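Local coordinates for Thiol:disulfide interchange protein DsbA (Neisseria meningitidis serogroup B, PDB 2ZNM) that probably works as a thiol-disulfide oxidoreductase of the thioredoxin family, exchanging disulfide bonds with other proteins in the bacterial periplasm, at residues Leu43-Lys46 with Leu47-Leu51; Ala50-Ser53 with Asp54-Leu57. One frame throughout, in Å; residues are numbered along the deposited sequence.

Contact 1. Residues Leu43-Lys46 with Leu47-Leu51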
loop_
_atom_site.group_PDB
_atom_site.type_symbol
_atom_site.label_atom_id
_atom_site.label_comp_id
_atom_site.label_asym_id
_atom_site.label_seq_id
_atom_site.Cartn_x
_atom_site.Cartn_y
_atom_site.Cartn_z
ATOM N N LEU A 43 0.425 -9.507 6.007
ATOM C CA LEU A 43 -0.628 -9.754 5.005
ATOM C C LEU A 43 -0.095 -9.773 3.567
ATOM O O LEU A 43 -0.419 -10.683 2.800
ATOM C CB LEU A 43 -1.794 -8.760 5.145
ATOM C CG LEU A 43 -3.017 -9.080 4.280
ATOM C CD1 LEU A 43 -3.761 -10.292 4.825
ATOM C CD2 LEU A 43 -3.953 -7.881 4.174
ATOM N N LEU A 44 0.721 -8.780 3.212
ATOM C CA LEU A 44 1.378 -8.716 1.890
ATOM C C LEU A 44 2.253 -9.925 1.584
ATOM O O LEU A 44 2.246 -10.438 0.459
ATOM C CB LEU A 44 2.230 -7.443 1.788
ATOM C CG LEU A 44 1.674 -6.192 1.101
ATOM C CD1 LEU A 44 0.162 -6.238 0.813
ATOM C CD2 LEU A 44 2.068 -4.935 1.855
ATOM N N LEU A 45 3.011 -10.363 2.587
ATOM C CA LEU A 45 3.846 -11.557 2.492
ATOM C C LEU A 45 3.024 -12.847 2.255
ATOM O O LEU A 45 3.364 -13.667 1.386
ATOM C CB LEU A 45 4.733 -11.658 3.744
ATOM C CG LEU A 45 5.970 -12.572 3.861
ATOM C CD1 LEU A 45 5.747 -13.690 4.839
ATOM C CD2 LEU A 45 6.502 -13.108 2.555
ATOM N N LYS A 46 1.945 -13.014 3.016
ATOM C CA LYS A 46 1.072 -14.167 2.887
ATOM C C LYS A 46 0.344 -14.191 1.537
ATOM O O LYS A 46 0.244 -15.232 0.899
ATOM C CB LYS A 46 0.050 -14.144 4.011
ATOM C CG LYS A 46 -0.134 -15.459 4.718
ATOM C CD LYS A 46 -1.014 -16.416 3.954
ATOM C CE LYS A 46 -0.847 -17.823 4.517
ATOM N NZ LYS A 46 -1.400 -17.957 5.895
ATOM N N LEU A 47 -0.182 -13.038 1.128
ATOM C CA LEU A 47 -0.903 -12.900 -0.126
ATOM C C LEU A 47 0.006 -13.174 -1.321
ATOM O O LEU A 47 -0.414 -13.797 -2.281
ATOM C CB LEU A 47 -1.553 -11.512 -0.237
ATOM C CG LEU A 47 -2.829 -11.285 0.587
ATOM C CD1 LEU A 47 -3.319 -9.846 0.478
ATOM C CD2 LEU A 47 -3.948 -12.285 0.223
ATOM N N GLY A 48 1.256 -12.730 -1.243
ATOM C CA GLY A 48 2.245 -13.008 -2.283
ATOM C C GLY A 48 2.386 -14.477 -2.622
ATOM O O GLY A 48 2.657 -14.827 -3.773
ATOM N N LYS A 49 2.203 -15.346 -1.631
ATOM C CA LYS A 49 2.307 -16.790 -1.869
ATOM C C LYS A 49 0.959 -17.469 -2.089
ATOM O O LYS A 49 0.883 -18.440 -2.836
ATOM C CB LYS A 49 3.086 -17.478 -0.740
ATOM C CG LYS A 49 4.456 -16.857 -0.419
ATOM C CD LYS A 49 5.511 -17.249 -1.445
ATOM C CE LYS A 49 6.929 -16.920 -0.967
ATOM N NZ LYS A 49 7.132 -15.459 -0.701
ATOM N N ALA A 50 -0.101 -16.959 -1.457
ATOM C CA ALA A 50 -1.408 -17.643 -1.445
ATOM C C ALA A 50 -2.310 -17.267 -2.617
ATOM O O ALA A 50 -3.206 -18.037 -2.999
ATOM C CB ALA A 50 -2.129 -17.418 -0.128
ATOM N N LEU A 51 -2.068 -16.086 -3.183
ATOM C CA LEU A 51 -2.836 -15.595 -4.330
ATOM C C LEU A 51 -2.671 -16.516 -5.551
ATOM O O LEU A 51 -1.619 -17.123 -5.712
ATOM C CB LEU A 51 -2.422 -14.160 -4.679
ATOM C CG LEU A 51 -2.961 -13.024 -3.805
ATOM C CD1 LEU A 51 -2.343 -11.705 -4.228
ATOM C CD2 LEU A 51 -4.483 -12.924 -3.837
#

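Contact 2. Residues Ala50-Ser53 with Asp54-Leu57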
loop_
_atom_site.group_PDB
_atom_site.type_symbol
_atom_site.label_atom_id
_atom_site.label_comp_id
_atom_site.label_asym_id
_atom_site.label_seq_id
_atom_site.Cartn_x
_atom_site.Cartn_y
_atom_site.Cartn_z
ATOM N N ALA A 50 -0.101 -16.959 -1.457
ATOM C CA ALA A 50 -1.408 -17.643 -1.445
ATOM C C ALA A 50 -2.310 -17.267 -2.617
ATOM O O ALA A 50 -3.206 -18.037 -2.999
ATOM C CB ALA A 50 -2.129 -17.418 -0.128
ATOM N N LEU A 51 -2.068 -16.086 -3.183
ATOM C CA LEU A 51 -2.836 -15.595 -4.330
ATOM C C LEU A 51 -2.671 -16.516 -5.551
ATOM O O LEU A 51 -1.619 -17.123 -5.712
ATOM C CB LEU A 51 -2.422 -14.160 -4.679
ATOM C CG LEU A 51 -2.961 -13.024 -3.805
ATOM C CD1 LEU A 51 -2.343 -11.705 -4.228
ATOM C CD2 LEU A 51 -4.483 -12.924 -3.837
ATOM N N PRO A 52 -3.720 -16.643 -6.394
ATOM C CA PRO A 52 -3.554 -17.374 -7.664
ATOM C C PRO A 52 -2.608 -16.665 -8.639
ATOM O O PRO A 52 -2.287 -15.503 -8.449
ATOM C CB PRO A 52 -4.980 -17.433 -8.233
ATOM C CG PRO A 52 -5.699 -16.313 -7.584
ATOM C CD PRO A 52 -5.104 -16.163 -6.217
ATOM N N SER A 53 -2.171 -17.375 -9.669
ATOM C CA SER A 53 -1.189 -16.870 -10.642
ATOM C C SER A 53 -1.597 -15.602 -11.420
ATOM O O SER A 53 -0.727 -14.837 -11.836
ATOM C CB SER A 53 -0.811 -17.978 -11.636
ATOM O OG SER A 53 -0.239 -19.093 -10.968
ATOM N N ASP A 54 -2.902 -15.401 -11.619
ATOM C CA ASP A 54 -3.429 -14.267 -12.400
ATOM C C ASP A 54 -3.811 -13.047 -11.535
ATOM O O ASP A 54 -4.455 -12.099 -12.010
ATOM C CB ASP A 54 -4.606 -14.721 -13.280
ATOM C CG ASP A 54 -5.677 -15.477 -12.499
ATOM O OD1 ASP A 54 -5.461 -15.781 -11.306
ATOM O OD2 ASP A 54 -6.743 -15.766 -13.078
ATOM N N ALA A 55 -3.383 -13.076 -10.272
ATOM C CA ALA A 55 -3.631 -11.991 -9.328
ATOM C C ALA A 55 -2.320 -11.291 -9.004
ATOM O O ALA A 55 -1.275 -11.931 -8.982
ATOM C CB ALA A 55 -4.283 -12.530 -8.063
ATOM N N TYR A 56 -2.376 -9.977 -8.780
ATOM C CA TYR A 56 -1.185 -9.194 -8.375
ATOM C C TYR A 56 -1.462 -8.210 -7.235
ATOM O O TYR A 56 -2.614 -7.825 -6.982
ATOM C CB TYR A 56 -0.544 -8.467 -9.580
ATOM C CG TYR A 56 -1.323 -7.275 -10.080
ATOM C CD1 TYR A 56 -1.024 -5.980 -9.635
ATOM C CD2 TYR A 56 -2.363 -7.436 -10.998
ATOM C CE1 TYR A 56 -1.748 -4.870 -10.094
ATOM C CE2 TYR A 56 -3.091 -6.337 -11.466
ATOM C CZ TYR A 56 -2.781 -5.062 -11.011
ATOM O OH TYR A 56 -3.510 -3.985 -11.474
ATOM N N LEU A 57 -0.385 -7.808 -6.567
ATOM C CA LEU A 57 -0.428 -6.942 -5.389
ATOM C C LEU A 57 -0.062 -5.497 -5.735
ATOM O O LEU A 57 0.938 -5.255 -6.413
ATOM C CB LEU A 57 0.543 -7.473 -4.323
ATOM C CG LEU A 57 0.120 -8.090 -2.974
ATOM C CD1 LEU A 57 -1.386 -8.325 -2.793
ATOM C CD2 LEU A 57 0.925 -9.347 -2.693
#

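Contact 1. Residues Leu43-Lys46 with Leu47-Leu51
Leu43 and Leu47 lie one turn apart on helix 42-50, the connecting helix of a beta-alpha-beta crossover in the thioredoxin fold that links strand 24-30 to the parallel strand 55-61. Their side chains cross at an angle, CG of Leu43 resting 3.9 Å from CD1 of Leu47. Leu43 holds CG on the side of its own carbonyl carbon (chi1 -171°), which leans the branch forward along the helix; Leu47 turns CG back beside its backbone N, and the two branches converge. CB and CG of Leu47 both lie against the carbonyl oxygen of Leu43, CG 3.3 Å from O. That oxygen accepts the N-H of Leu47 at 2.9 Å in a nearly straight bond (164°). Both leucines are buried: Leu43 packs on Phe168 and Val172 of helix 167-185, Leu47 on Ile175 of the same helix and on Leu57 of strand 55-61.

The exposed face carries Leu45 and two lysines. Leu45 brings CD2 to 4.1 Å from NZ of Lys49, whose chain bends at chi2 and chi4 and lays CG near the carbonyl oxygen of Leu45. The Lys46 chain, likewise bent, comes nearest the Ala50 side chain at a single point, CD of Lys46 lying a loose 4.3 Å from CB of Ala50.

Towards the helix end the backbone bonding changes. Gly48 N still bonds to Leu44 O, four residues back, but Lys46 O is gripped twice. Ala50 N lies in its carbonyl plane at 2.9 Å, whereas Lys49 N sits above that plane at 3.2 Å, away from the lone pairs, and makes the more bent bond, 138° at the hydrogen.

Contact 2. Residues Ala50-Ser53 with Asp54-Leu57
Leu51 and Leu57 meet through their methyl groups, CD1 of Leu51 lying 3.8 Å from CD1 of Leu57, with the two branches set at a slant to each other. CD1 of Leu51 stands anti to its CA (chi2 175°), which stretches the chain out far enough to meet Leu57. One step nearer the bend, CB of Leu51 faces CB of Ala55 at 4.2 Å. The same Ala55 methyl group is met by the ring of Pro52, CG of Pro52 being 4.1 Å from CB of Ala55.

A type I beta turn from Pro52 to Ala55 reverses the chain here. It is closed by Ala55 N donating to Pro52 O at 3.2 Å, with the donor well above the carbonyl plane instead of on a lone pair.

At the polar edge Asp54 places its CG between its own backbone N and carbonyl carbon (chi1 51°). This brings OD1 of Asp54 up to the CB-CG edge of the Pro52 ring, 3.5 Å from CB of Pro52, the two side chains lying askew. The same OD1 forms a salt bridge with NH1 of Arg183 on helix 167-185.

The turn thus leads from helix 42-50 into strand 55-61. Pro52 and Ala55 pack on Val179 of helix 167-185, while Leu51 and Leu57 touch Val26 on the neighbouring parallel strand 24-30.

In the fold
Contacts 1 and 2 are consecutive steps of one beta-alpha-beta unit, their centres about 8 Å apart and sharing Ala50 and Leu51. Contact 1 is partly buried, with a leucine face turned to the sheet and helix 167-185 and a lysine-bearing face turned outward; contact 2 lies at the surface, farther from the centre of the chain. Repeated backbone bonds of a helix organise the first, a single turn bond the second. Helix 167-185 backs both with apolar side chains, and at contact 2 its Arg183 also pairs with Asp54. Leu57 joins them directly: its CD2 packs 3.6 Å from Leu44 O, bringing the strand against the helix.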